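Local coordinates for protein insensitive (Drosophila melanogaster, PDB 4IX7), which preferentially binds palindromic 5'-CCAATTGG-3' DNA through its BEN domain and represses transcription of neural-development genes, acting also as a corepressor for Su(H), at residues I38-V49 against K65-I76. Residues are numbered along the deposited sequence; the frame is centred on the assembly and turned at random.
With nucleotides of chain A; nucleotides of chain B.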
ATOM      1  N   ILE C  38     -15.048 -17.330  -2.680  1.00 13.51           N
ATOM      2  CA  ILE C  38     -15.528 -17.034  -4.029  1.00 13.44           C
ATOM      3  C   ILE C  38     -14.617 -17.626  -5.112  1.00 17.45           C
ATOM      4  O   ILE C  38     -15.089 -18.023  -6.188  1.00 18.88           O
ATOM      5  CB  ILE C  38     -15.673 -15.507  -4.206  1.00 15.30           C
ATOM      6  CG1 ILE C  38     -16.853 -14.999  -3.370  1.00 14.36           C
ATOM      7  CG2 ILE C  38     -15.824 -15.114  -5.667  1.00 16.88           C
ATOM      8  CD1 ILE C  38     -16.785 -13.511  -3.084  1.00 14.75           C
ATOM      9  N   PHE C  39     -13.324 -17.714  -4.811  1.00 14.51           N
ATOM     10  CA  PHE C  39     -12.321 -18.225  -5.750  1.00 15.54           C
ATOM     11  C   PHE C  39     -11.601 -19.422  -5.153  1.00 17.11           C
ATOM     12  O   PHE C  39     -11.335 -19.441  -3.950  1.00 17.12           O
ATOM     13  CB  PHE C  39     -11.260 -17.152  -6.028  1.00 13.58           C
ATOM     14  CG  PHE C  39     -11.786 -15.904  -6.681  1.00 13.92           C
ATOM     15  CD1 PHE C  39     -12.080 -15.886  -8.035  1.00 15.65           C
ATOM     16  CD2 PHE C  39     -11.952 -14.740  -5.946  1.00 16.62           C
ATOM     17  CE1 PHE C  39     -12.554 -14.723  -8.648  1.00 16.53           C
ATOM     18  CE2 PHE C  39     -12.417 -13.569  -6.553  1.00 14.13           C
ATOM     19  CZ  PHE C  39     -12.719 -13.563  -7.903  1.00 17.40           C
ATOM     20  N   ASP C  40     -11.261 -20.417  -5.972  1.00 18.51           N
ATOM     21  CA  ASP C  40     -10.393 -21.473  -5.457  1.00 16.37           C
ATOM     22  C   ASP C  40      -8.957 -20.958  -5.292  1.00 17.08           C
ATOM     23  O   ASP C  40      -8.581 -19.934  -5.882  1.00 16.73           O
ATOM     24  CB  ASP C  40     -10.479 -22.772  -6.277  1.00 22.94           C
ATOM     25  CG  ASP C  40     -10.133 -22.590  -7.739  1.00 26.81           C
ATOM     26  OD1 ASP C  40      -9.157 -21.886  -8.057  1.00 32.88           O
ATOM     27  OD2 ASP C  40     -10.832 -23.202  -8.585  1.00 35.74           O
ATOM     28  N   ARG C  41      -8.165 -21.636  -4.465  1.00 18.99           N
ATOM     29  CA  ARG C  41      -6.824 -21.147  -4.150  1.00 19.25           C
ATOM     30  C   ARG C  41      -5.953 -21.094  -5.396  1.00 16.17           C
ATOM     31  O   ARG C  41      -5.115 -20.203  -5.530  1.00 18.41           O
ATOM     32  CB  ARG C  41      -6.132 -22.002  -3.079  1.00 17.63           C
ATOM     33  CG  ARG C  41      -6.907 -22.173  -1.797  1.00 22.72           C
ATOM     34  CD  ARG C  41      -7.279 -20.859  -1.140  1.00 18.86           C
ATOM     35  NE  ARG C  41      -8.041 -21.141   0.077  1.00 23.83           N
ATOM     36  CZ  ARG C  41      -7.558 -21.051   1.311  1.00 21.67           C
ATOM     37  NH1 ARG C  41      -6.315 -20.633   1.523  1.00 22.90           N
ATOM     38  NH2 ARG C  41      -8.340 -21.347   2.339  1.00 22.00           N
ATOM     39  N   GLU C  42      -6.151 -22.044  -6.307  1.00 17.77           N
ATOM     40  CA  GLU C  42      -5.353 -22.073  -7.533  1.00 21.35           C
ATOM     41  C   GLU C  42      -5.581 -20.820  -8.377  1.00 18.87           C
ATOM     42  O   GLU C  42      -4.638 -20.268  -8.937  1.00 18.74           O
ATOM     43  CB  GLU C  42      -5.632 -23.333  -8.354  1.00 22.06           C
ATOM     44  CG  GLU C  42      -4.635 -23.577  -9.491  1.00 23.07           C
ATOM     45  CD  GLU C  42      -5.094 -23.031 -10.840  1.00 44.10           C
ATOM     46  OE1 GLU C  42      -4.286 -23.061 -11.798  1.00 51.33           O
ATOM     47  OE2 GLU C  42      -6.256 -22.577 -10.953  1.00 48.16           O
ATOM     48  N   THR C  43      -6.832 -20.376  -8.461  1.00 16.45           N
ATOM     49  CA  THR C  43      -7.153 -19.137  -9.164  1.00 14.85           C
ATOM     50  C   THR C  43      -6.456 -17.936  -8.517  1.00 13.80           C
ATOM     51  O   THR C  43      -5.863 -17.101  -9.210  1.00 15.08           O
ATOM     52  CB  THR C  43      -8.678 -18.904  -9.195  1.00 18.86           C
ATOM     53  OG1 THR C  43      -9.311 -19.991  -9.884  1.00 21.08           O
ATOM     54  CG2 THR C  43      -9.000 -17.620  -9.909  1.00 14.96           C
ATOM     55  N   LEU C  44      -6.528 -17.854  -7.189  1.00 14.47           N
ATOM     56  CA  LEU C  44      -5.884 -16.766  -6.465  1.00 14.36           C
ATOM     57  C   LEU C  44      -4.374 -16.790  -6.666  1.00 14.26           C
ATOM     58  O   LEU C  44      -3.723 -15.743  -6.721  1.00 17.02           O
ATOM     59  CB  LEU C  44      -6.199 -16.864  -4.968  1.00 15.06           C
ATOM     60  CG  LEU C  44      -7.681 -16.714  -4.613  1.00 14.78           C
ATOM     61  CD1 LEU C  44      -7.876 -16.922  -3.112  1.00 15.81           C
ATOM     62  CD2 LEU C  44      -8.192 -15.343  -5.024  1.00 14.89           C
ATOM     63  N   ALA C  45      -3.819 -17.994  -6.775  1.00 15.41           N
ATOM     64  CA  ALA C  45      -2.370 -18.130  -6.866  1.00 16.56           C
ATOM     65  C   ALA C  45      -1.839 -17.781  -8.256  1.00 21.53           C
ATOM     66  O   ALA C  45      -0.659 -17.461  -8.413  1.00 22.86           O
ATOM     67  CB  ALA C  45      -1.961 -19.529  -6.491  1.00 16.04           C
ATOM     68  N   THR C  46      -2.707 -17.831  -9.258  1.00 16.17           N
ATOM     69  CA  THR C  46      -2.275 -17.636 -10.648  1.00 14.05           C
ATOM     70  C   THR C  46      -2.805 -16.370 -11.300  1.00 15.85           C
ATOM     71  O   THR C  46      -2.473 -16.089 -12.451  1.00 17.50           O
ATOM     72  CB  THR C  46      -2.714 -18.819 -11.532  1.00 16.74           C
ATOM     73  OG1 THR C  46      -4.142 -18.979 -11.459  1.00 16.82           O
ATOM     74  CG2 THR C  46      -2.033 -20.096 -11.083  1.00 18.66           C
ATOM     75  N   HIS C  47      -3.634 -15.616 -10.581  1.00 14.07           N
ATOM     76  CA  HIS C  47      -4.228 -14.392 -11.106  1.00 14.48           C
ATOM     77  C   HIS C  47      -3.804 -13.203 -10.259  1.00 14.03           C
ATOM     78  O   HIS C  47      -3.233 -13.371  -9.180  1.00 16.24           O
ATOM     79  CB  HIS C  47      -5.756 -14.493 -11.116  1.00 13.97           C
ATOM     80  CG  HIS C  47      -6.289 -15.415 -12.168  1.00 13.48           C
ATOM     81  ND1 HIS C  47      -5.969 -16.758 -12.225  1.00 17.41           N
ATOM     82  CD2 HIS C  47      -7.117 -15.182 -13.215  1.00 17.49           C
ATOM     83  CE1 HIS C  47      -6.587 -17.309 -13.258  1.00 19.55           C
ATOM     84  NE2 HIS C  47      -7.286 -16.377 -13.875  1.00 17.85           N
ATOM     85  N   SER C  48      -4.091 -12.009 -10.762  1.00 15.40           N
ATOM     86  CA  SER C  48      -3.850 -10.775 -10.040  1.00 15.08           C
ATOM     87  C   SER C  48      -5.077  -9.868 -10.092  1.00 14.61           C
ATOM     88  O   SER C  48      -6.043 -10.135 -10.814  1.00 15.98           O
ATOM     89  CB  SER C  48      -2.640 -10.044 -10.625  1.00 17.29           C
ATOM     90  OG  SER C  48      -2.899  -9.660 -11.971  1.00 16.52           O
ATOM     91  N   VAL C  49      -5.031  -8.767  -9.348  1.00 13.47           N
ATOM     92  CA  VAL C  49      -6.138  -7.824  -9.363  1.00 13.33           C
ATOM     93  C   VAL C  49      -6.325  -7.194 -10.739  1.00 15.42           C
ATOM     94  O   VAL C  49      -7.456  -7.088 -11.226  1.00 17.97           O
ATOM     95  CB  VAL C  49      -5.945  -6.715  -8.306  1.00 18.08           C
ATOM     96  CG1 VAL C  49      -7.004  -5.633  -8.455  1.00 23.71           C
ATOM     97  CG2 VAL C  49      -5.995  -7.324  -6.917  1.00 18.82           C
ATOM     98  N   LYS C  65       0.178 -13.024 -15.048  1.00 21.36           N
ATOM     99  CA  LYS C  65      -1.065 -13.446 -14.407  1.00 16.69           C
ATOM    100  C   LYS C  65      -2.248 -12.674 -14.953  1.00 19.05           C
ATOM    101  O   LYS C  65      -2.169 -11.446 -15.119  1.00 19.49           O
ATOM    102  CB  LYS C  65      -0.968 -13.214 -12.900  1.00 14.18           C
ATOM    103  CG  LYS C  65       0.164 -13.987 -12.262  1.00 18.16           C
ATOM    104  CD  LYS C  65       0.250 -13.752 -10.767  1.00 19.14           C
ATOM    105  CE  LYS C  65       1.472 -14.423 -10.160  1.00 22.28           C
ATOM    106  NZ  LYS C  65       1.758 -13.860  -8.800  1.00 27.21           N
ATOM    107  N   ARG C  66      -3.339 -13.380 -15.237  1.00 15.56           N
ATOM    108  CA  ARG C  66      -4.552 -12.736 -15.743  1.00 15.87           C
ATOM    109  C   ARG C  66      -5.328 -12.097 -14.602  1.00 17.86           C
ATOM    110  O   ARG C  66      -5.141 -12.447 -13.435  1.00 16.05           O
ATOM    111  CB  ARG C  66      -5.467 -13.746 -16.452  1.00 22.67           C
ATOM    112  CG  ARG C  66      -4.790 -14.671 -17.457  1.00 28.96           C
ATOM    113  CD  ARG C  66      -4.049 -13.909 -18.534  1.00 31.73           C
ATOM    114  NE  ARG C  66      -4.921 -13.103 -19.387  1.00 37.55           N
ATOM    115  CZ  ARG C  66      -4.498 -12.477 -20.481  1.00 34.13           C
ATOM    116  NH1 ARG C  66      -3.226 -12.580 -20.844  1.00 34.24           N
ATOM    117  NH2 ARG C  66      -5.337 -11.747 -21.205  1.00 32.43           N
HETATM  118  N   MSE C  67      -6.225 -11.183 -14.933  1.00 16.81           N
HETATM  119  CA  MSE C  67      -7.012 -10.536 -13.896  1.00 15.54           C
HETATM  120  C   MSE C  67      -8.099 -11.462 -13.327  1.00 17.10           C
HETATM  121  O   MSE C  67      -8.708 -12.264 -14.046  1.00 18.24           O
HETATM  122  CB  MSE C  67      -7.610  -9.218 -14.398  1.00 20.38           C
HETATM  123  CG  MSE C  67      -8.907  -9.402 -15.129  1.00 21.86           C
HETATM  124 SE   MSE C  67      -9.602  -7.718 -15.762  0.58 30.27          SE
HETATM  125  CE  MSE C  67      -9.106  -6.580 -14.296  1.00 25.32           C
ATOM    126  N   LEU C  68      -8.313 -11.363 -12.016  1.00 14.36           N
ATOM    127  CA  LEU C  68      -9.438 -12.036 -11.373  1.00 14.24           C
ATOM    128  C   LEU C  68     -10.735 -11.489 -11.961  1.00 14.40           C
ATOM    129  O   LEU C  68     -10.805 -10.312 -12.327  1.00 15.78           O
ATOM    130  CB  LEU C  68      -9.414 -11.772  -9.862  1.00 15.64           C
ATOM    131  CG  LEU C  68      -8.309 -12.493  -9.095  1.00 16.08           C
ATOM    132  CD1 LEU C  68      -8.218 -11.913  -7.679  1.00 17.53           C
ATOM    133  CD2 LEU C  68      -8.570 -13.990  -9.065  1.00 17.66           C
ATOM    134  N   ASP C  69     -11.748 -12.349 -12.050  1.00 15.39           N
ATOM    135  CA  ASP C  69     -13.085 -11.998 -12.547  1.00 16.62           C
ATOM    136  C   ASP C  69     -13.488 -10.609 -12.054  1.00 15.37           C
ATOM    137  O   ASP C  69     -13.693 -10.421 -10.854  1.00 17.51           O
ATOM    138  CB  ASP C  69     -14.078 -13.057 -12.037  1.00 18.10           C
ATOM    139  CG  ASP C  69     -15.493 -12.878 -12.578  1.00 25.51           C
ATOM    140  OD1 ASP C  69     -15.973 -11.736 -12.691  1.00 25.22           O
ATOM    141  OD2 ASP C  69     -16.147 -13.905 -12.876  1.00 25.85           O
ATOM    142  N   PRO C  70     -13.577  -9.621 -12.966  1.00 14.17           N
ATOM    143  CA  PRO C  70     -13.808  -8.238 -12.542  1.00 16.68           C
ATOM    144  C   PRO C  70     -15.142  -8.037 -11.831  1.00 16.11           C
ATOM    145  O   PRO C  70     -15.208  -7.218 -10.919  1.00 17.23           O
ATOM    146  CB  PRO C  70     -13.807  -7.450 -13.857  1.00 22.66           C
ATOM    147  CG  PRO C  70     -13.146  -8.318 -14.846  1.00 25.50           C
ATOM    148  CD  PRO C  70     -13.351  -9.737 -14.419  1.00 20.80           C
ATOM    149  N   GLY C  71     -16.187  -8.751 -12.248  1.00 17.13           N
ATOM    150  CA  GLY C  71     -17.494  -8.581 -11.643  1.00 19.12           C
ATOM    151  C   GLY C  71     -17.504  -9.077 -10.208  1.00 16.53           C
ATOM    152  O   GLY C  71     -18.110  -8.461  -9.322  1.00 17.60           O
ATOM    153  N   LYS C  72     -16.809 -10.184  -9.973  1.00 16.59           N
ATOM    154  CA  LYS C  72     -16.690 -10.736  -8.628  1.00 15.68           C
ATOM    155  C   LYS C  72     -15.851  -9.821  -7.726  1.00 15.53           C
ATOM    156  O   LYS C  72     -16.192  -9.584  -6.558  1.00 15.14           O
ATOM    157  CB  LYS C  72     -16.131 -12.170  -8.681  1.00 16.17           C
ATOM    158  CG  LYS C  72     -17.108 -13.159  -9.336  1.00 17.86           C
ATOM    159  CD  LYS C  72     -16.533 -14.569  -9.403  1.00 19.29           C
ATOM    160  CE  LYS C  72     -17.570 -15.510 -10.002  1.00 27.07           C
ATOM    161  NZ  LYS C  72     -17.028 -16.866 -10.286  1.00 31.01           N
ATOM    162  N   ILE C  73     -14.767  -9.286  -8.272  1.00 14.99           N
ATOM    163  CA  ILE C  73     -13.925  -8.365  -7.520  1.00 14.22           C
ATOM    164  C   ILE C  73     -14.703  -7.097  -7.177  1.00 16.22           C
ATOM    165  O   ILE C  73     -14.634  -6.611  -6.051  1.00 16.13           O
ATOM    166  CB  ILE C  73     -12.624  -8.049  -8.282  1.00 15.09           C
ATOM    167  CG1 ILE C  73     -11.729  -9.292  -8.303  1.00 16.53           C
ATOM    168  CG2 ILE C  73     -11.873  -6.885  -7.631  1.00 15.97           C
ATOM    169  CD1 ILE C  73     -11.478  -9.891  -6.945  1.00 16.07           C
ATOM    170  N   GLN C  74     -15.466  -6.584  -8.142  1.00 13.34           N
ATOM    171  CA  GLN C  74     -16.292  -5.403  -7.910  1.00 15.71           C
ATOM    172  C   GLN C  74     -17.258  -5.647  -6.752  1.00 17.58           C
ATOM    173  O   GLN C  74     -17.468  -4.769  -5.918  1.00 17.26           O
ATOM    174  CB  GLN C  74     -17.071  -5.035  -9.170  1.00 20.77           C
ATOM    175  CG  GLN C  74     -17.738  -3.676  -9.093  1.00 27.83           C
ATOM    176  CD  GLN C  74     -18.626  -3.393 -10.297  1.00 36.73           C
ATOM    177  OE1 GLN C  74     -18.785  -4.240 -11.181  1.00 35.38           O
ATOM    178  NE2 GLN C  74     -19.210  -2.200 -10.334  1.00 44.86           N
ATOM    179  N   ASP C  75     -17.822  -6.851  -6.688  1.00 17.18           N
ATOM    180  CA  ASP C  75     -18.747  -7.186  -5.610  1.00 17.02           C
ATOM    181  C   ASP C  75     -18.051  -7.273  -4.258  1.00 16.41           C
ATOM    182  O   ASP C  75     -18.602  -6.833  -3.245  1.00 17.15           O
ATOM    183  CB  ASP C  75     -19.489  -8.489  -5.907  1.00 17.16           C
ATOM    184  CG  ASP C  75     -20.662  -8.286  -6.852  1.00 20.31           C
ATOM    185  OD1 ASP C  75     -21.015  -7.119  -7.138  1.00 21.36           O
ATOM    186  OD2 ASP C  75     -21.232  -9.304  -7.290  1.00 18.16           O
ATOM    187  N   ILE C  76     -16.846  -7.840  -4.237  1.00 15.52           N
ATOM    188  CA  ILE C  76     -16.092  -7.923  -2.993  1.00 16.99           C
ATOM    189  C   ILE C  76     -15.783  -6.524  -2.487  1.00 16.49           C
ATOM    190  O   ILE C  76     -15.944  -6.238  -1.302  1.00 17.85           O
ATOM    191  CB  ILE C  76     -14.794  -8.735  -3.169  1.00 13.22           C
ATOM    192  CG1 ILE C  76     -15.149 -10.208  -3.404  1.00 14.72           C
ATOM    193  CG2 ILE C  76     -13.871  -8.574  -1.949  1.00 16.02           C
ATOM    194  CD1 ILE C  76     -13.967 -11.049  -3.825  1.00 15.98           C
TER
ATOM    195  P    DT A   8       2.855 -10.730 -10.118  1.00 19.63           P
ATOM    196  OP1  DT A   8       3.168 -11.553 -11.319  1.00 26.40           O
ATOM    197  OP2  DT A   8       1.750 -11.128  -9.229  1.00 20.17           O
ATOM    198  O5'  DT A   8       4.184 -10.611  -9.232  1.00 22.44           O
ATOM    199  C5'  DT A   8       5.386 -10.225  -9.877  1.00 16.88           C
ATOM    200  C4'  DT A   8       6.458  -9.998  -8.825  1.00 18.08           C
ATOM    201  O4'  DT A   8       6.104  -8.830  -8.050  1.00 18.57           O
ATOM    202  C3'  DT A   8       6.587 -11.124  -7.807  1.00 22.67           C
ATOM    203  O3'  DT A   8       7.774 -11.838  -8.113  1.00 17.53           O
ATOM    204  C2'  DT A   8       6.690 -10.439  -6.444  1.00 20.96           C
ATOM    205  C1'  DT A   8       6.774  -8.968  -6.808  1.00 18.51           C
ATOM    206  N1   DT A   8       6.102  -8.032  -5.872  1.00 19.02           N
ATOM    207  C2   DT A   8       6.843  -6.999  -5.349  1.00 21.20           C
ATOM    208  O2   DT A   8       8.023  -6.839  -5.609  1.00 21.64           O
ATOM    209  N3   DT A   8       6.157  -6.168  -4.500  1.00 16.80           N
ATOM    210  C4   DT A   8       4.825  -6.284  -4.142  1.00 16.92           C
ATOM    211  O4   DT A   8       4.298  -5.484  -3.380  1.00 15.59           O
ATOM    212  C5   DT A   8       4.108  -7.383  -4.733  1.00 18.68           C
ATOM    213  C7   DT A   8       2.656  -7.590  -4.413  1.00 15.01           C
ATOM    214  C6   DT A   8       4.774  -8.202  -5.559  1.00 16.00           C
TER
ATOM    215  O5'  DG B   1      -7.771 -25.155   5.441  1.00 33.21           O
ATOM    216  C5'  DG B   1      -6.495 -25.320   6.049  1.00 25.33           C
ATOM    217  C4'  DG B   1      -5.392 -24.964   5.073  1.00 19.22           C
ATOM    218  O4'  DG B   1      -5.461 -25.767   3.874  1.00 19.82           O
ATOM    219  C3'  DG B   1      -5.495 -23.559   4.510  1.00 19.13           C
ATOM    220  O3'  DG B   1      -4.906 -22.729   5.468  1.00 22.71           O
ATOM    221  C2'  DG B   1      -4.638 -23.632   3.261  1.00 21.52           C
ATOM    222  C1'  DG B   1      -4.966 -25.031   2.763  1.00 20.53           C
ATOM    223  N9   DG B   1      -5.983 -25.128   1.721  1.00 20.81           N
ATOM    224  C8   DG B   1      -7.337 -25.070   1.924  1.00 24.33           C
ATOM    225  N7   DG B   1      -8.025 -25.212   0.827  1.00 22.59           N
ATOM    226  C5   DG B   1      -7.073 -25.395  -0.157  1.00 20.65           C
ATOM    227  C6   DG B   1      -7.245 -25.602  -1.546  1.00 25.76           C
ATOM    228  O6   DG B   1      -8.306 -25.661  -2.177  1.00 30.20           O
ATOM    229  N1   DG B   1      -6.032 -25.742  -2.207  1.00 23.29           N
ATOM    230  C2   DG B   1      -4.808 -25.688  -1.589  1.00 24.10           C
ATOM    231  N2   DG B   1      -3.755 -25.843  -2.401  1.00 29.75           N
ATOM    232  N3   DG B   1      -4.627 -25.491  -0.282  1.00 24.02           N
ATOM    233  C4   DG B   1      -5.804 -25.349   0.372  1.00 18.58           C
TER
ATOM    234  P    DA A   7      -1.789  -5.886  -9.138  1.00 14.16           P
ATOM    235  OP1  DA A   7      -2.680  -6.409 -10.201  1.00 15.04           O
ATOM    236  OP2  DA A   7      -2.078  -6.136  -7.707  1.00 15.55           O
ATOM    237  O5'  DA A   7      -0.327  -6.427  -9.380  1.00 13.24           O
ATOM    238  C5'  DA A   7       0.177  -6.409 -10.707  1.00 13.31           C
ATOM    239  C4'  DA A   7       1.534  -7.082 -10.719  1.00 15.50           C
ATOM    240  O4'  DA A   7       2.505  -6.166 -10.140  1.00 15.80           O
ATOM    241  C3'  DA A   7       1.651  -8.389  -9.940  1.00 18.01           C
ATOM    242  O3'  DA A   7       2.596  -9.227 -10.615  1.00 19.05           O
ATOM    243  C2'  DA A   7       2.194  -7.951  -8.575  1.00 14.55           C
ATOM    244  C1'  DA A   7       3.040  -6.733  -8.956  1.00 14.37           C
ATOM    245  N9   DA A   7       3.077  -5.673  -7.942  1.00 16.94           N
ATOM    246  C8   DA A   7       2.037  -5.222  -7.165  1.00 17.55           C
ATOM    247  N7   DA A   7       2.382  -4.263  -6.333  1.00 14.81           N
ATOM    248  C5   DA A   7       3.737  -4.062  -6.588  1.00 12.88           C
ATOM    249  C6   DA A   7       4.696  -3.190  -6.034  1.00 14.55           C
ATOM    250  N6   DA A   7       4.424  -2.294  -5.065  1.00 14.82           N
ATOM    251  N1   DA A   7       5.953  -3.263  -6.520  1.00 16.96           N
ATOM    252  C2   DA A   7       6.242  -4.152  -7.485  1.00 20.16           C
ATOM    253  N3   DA A   7       5.423  -5.024  -8.084  1.00 17.87           N
ATOM    254  C4   DA A   7       4.179  -4.937  -7.570  1.00 15.77           C
TER
HETATM  255  O   HOH W   1     -14.419 -18.373  -8.964  1.00 26.41           O
HETATM  256  O   HOH W   2      -3.666 -16.225 -14.815  1.00 24.83           O
HETATM  257  O   HOH W   3      -1.215 -14.475  -7.666  1.00 22.05           O
HETATM  258  O   HOH W   4      -0.567  -9.575 -13.295  1.00 20.06           O
HETATM  259  O   HOH W   5      -9.996  -8.007 -10.977  1.00 19.46           O
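Ser-48 and Met-67 pair as a short parallel beta bridge, Ser-48 N donating to Arg-66 O (2.9 Å) and Ser-48 O accepting from Leu-68 N (2.8 Å). In this BEN domain the bridge ties the chain leaving helix 41-46 to the lead-in of helix 70-84. Next to the bridge, Leu-68 packs between helix 41-46 and the Phe-39 ring: its CD2 lies 3.5 Å from His-47 CB and also meets Thr-43 CG2. The same methyl sits over one face of the Phe-39 ring, a CH-pi contact 4.2 Å from the centroid, while Ile-38 CG2 lies over the opposite face. With CG turned anti to its carbonyl carbon (chi1 -62°), Phe-39 projects its far rim at helix 70-84, where CZ meets Lys-72 CB and CE2 meets Ile-73 CD1. Ile-38, the last residue of helix 27-38, meets Ile-76 tip to tip, CD1 of Ile-38 3.7 Å from CG1 of Ile-76; Ile-76 also packs on Leu-34 and Leu-35 of that helix. The His-47 ring has Thr-43 CG2 over one face and a water over the other; that water links Thr-46 O to Arg-66 N. In the ring plane, His-47 ND1 donates to Thr-46 OG1, a bond that should limit the ring's rotation. Asp-69 N-caps helix 70-84, its OD1 taking Lys-72 N from above the carboxylate plane. At the other end the contact faces DNA: Lys-65, its chain extended beyond CG, runs past Thr-46 O, with its CB 3.3 Å from that oxygen, and its NZ donates to phosphate oxygen OP2 of DT8 of chain A at 2.8 Å.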